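Side-chain contact in gigastasin (Haementeria ghilianii, PDB 5UBM), which probably inhibits serine proteases, as leech inhibitors of the antistasin family do, by presenting an exposed segment to the enzyme's active site: residues F77-R80 / G86-T89. Residues are numbered along the deposited sequence; the frame is centred on the assembly and turned at random.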
# COMPACT_ATOMS: atom_id res chain seq x y z
N PHE C 77 27.50 -1.48 11.30
CA PHE C 77 26.10 -1.89 11.44
C PHE C 77 25.20 -0.68 11.67
O PHE C 77 25.51 0.20 12.47
CB PHE C 77 25.94 -2.88 12.59
CG PHE C 77 26.26 -4.30 12.21
CD1 PHE C 77 25.25 -5.18 11.88
CD2 PHE C 77 27.57 -4.74 12.17
CE1 PHE C 77 25.54 -6.49 11.53
CE2 PHE C 77 27.86 -6.04 11.82
CZ PHE C 77 26.85 -6.92 11.50
N LYS C 78 24.07 -0.64 10.97
CA LYS C 78 23.12 0.45 11.13
C LYS C 78 21.74 0.17 10.56
O LYS C 78 21.56 -0.73 9.72
CB LYS C 78 23.68 1.72 10.48
CG LYS C 78 23.85 1.64 8.98
CD LYS C 78 24.23 2.99 8.42
CE LYS C 78 25.49 3.51 9.11
NZ LYS C 78 25.81 4.89 8.69
N CYS C 79 20.76 0.94 11.02
CA CYS C 79 19.47 1.00 10.36
C CYS C 79 19.67 1.62 8.98
O CYS C 79 20.60 2.40 8.79
CB CYS C 79 18.46 1.81 11.18
SG CYS C 79 18.84 3.58 11.27
N ARG C 80 18.81 1.27 8.03
CA ARG C 80 19.00 1.73 6.66
C ARG C 80 18.13 2.94 6.35
O ARG C 80 17.49 3.04 5.30
CB ARG C 80 18.75 0.57 5.70
CG ARG C 80 19.74 -0.55 5.99
CD ARG C 80 19.73 -1.71 5.02
NE ARG C 80 20.87 -2.56 5.34
CZ ARG C 80 21.19 -3.68 4.70
NH1 ARG C 80 20.45 -4.12 3.68
NH2 ARG C 80 22.26 -4.36 5.08
N GLY C 86 22.98 13.38 7.49
CA GLY C 86 23.92 12.29 7.67
C GLY C 86 23.82 11.65 9.05
O GLY C 86 23.18 12.19 9.96
N PHE C 87 24.44 10.48 9.19
CA PHE C 87 24.47 9.81 10.49
C PHE C 87 25.39 10.55 11.45
O PHE C 87 26.43 11.08 11.06
CB PHE C 87 24.93 8.36 10.33
CG PHE C 87 23.84 7.43 9.87
CD1 PHE C 87 23.41 7.43 8.54
CD2 PHE C 87 23.26 6.53 10.75
CE1 PHE C 87 22.42 6.57 8.12
CE2 PHE C 87 22.27 5.66 10.33
CZ PHE C 87 21.84 5.68 9.01
N LYS C 88 24.98 10.60 12.72
CA LYS C 88 25.83 11.17 13.75
C LYS C 88 27.06 10.31 13.92
O LYS C 88 26.96 9.11 14.19
CB LYS C 88 25.07 11.29 15.07
CG LYS C 88 25.89 11.90 16.19
CD LYS C 88 25.02 12.24 17.39
CE LYS C 88 25.82 13.03 18.42
NZ LYS C 88 26.47 14.23 17.81
N THR C 89 28.24 10.91 13.75
CA THR C 89 29.48 10.15 13.83
C THR C 89 30.36 10.61 14.99
O THR C 89 30.40 11.80 15.31
CB THR C 89 30.28 10.25 12.52
OG1 THR C 89 30.65 11.61 12.28
CG2 THR C 89 29.44 9.76 11.35
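Lys78 lies across one face of the Phe87 ring, and its side chain can be traced atom by atom along that face. Lys78 CB is at the margin, 4.2 Å from Phe87 CE2. Beyond CG, Lys78 CD passes 3.6 Å from Phe87 CZ. With Lys78 CD only 23° off the ring normal, this approach is a CH-pi contact. The chain bends at chi3 (56°) rather than continuing extended, which lets Lys78 CE run on above the ring, 4.1 Å from CE2 and from CD2 of Phe87. Lys78 NZ ends over the ring centre, 3.5 Å from the centroid of Phe87 and 15° off its normal, which is cation-pi geometry. The ammonium also makes a salt bridge to Glu95, on strand 95-96, which Phe87 touches as well.

Cys79 meets the far end of the same ring. Cys79 SG, disulfide-bonded to Cys98, lies at the ring edge, 4.1 Å from Phe87 CE2, and Cys79 O approaches Phe87 CZ obliquely at 3.5 Å. The ammonium of Lys78 would probably lose its pi surface, and a gap would be likely to open beside the Cys79 sulfur, if an alanine stood in place of Phe87.

Phe87 thus joins strand 87-89 to strand 78-79 through side-chain contacts within a disulfide-rich antistasin domain. Strand 78-79 pairs antiparallel with a strand of another protein's chain, and Arg80 makes a salt bridge to an acidic side chain of that other chain, consistent with the binding segment of a canonical protease inhibitor. Chemically, the ring serves both as an apolar surface for the lysine methylenes and as a weak electron-rich partner for its ammonium, probably supplementing the stronger attraction of Glu95.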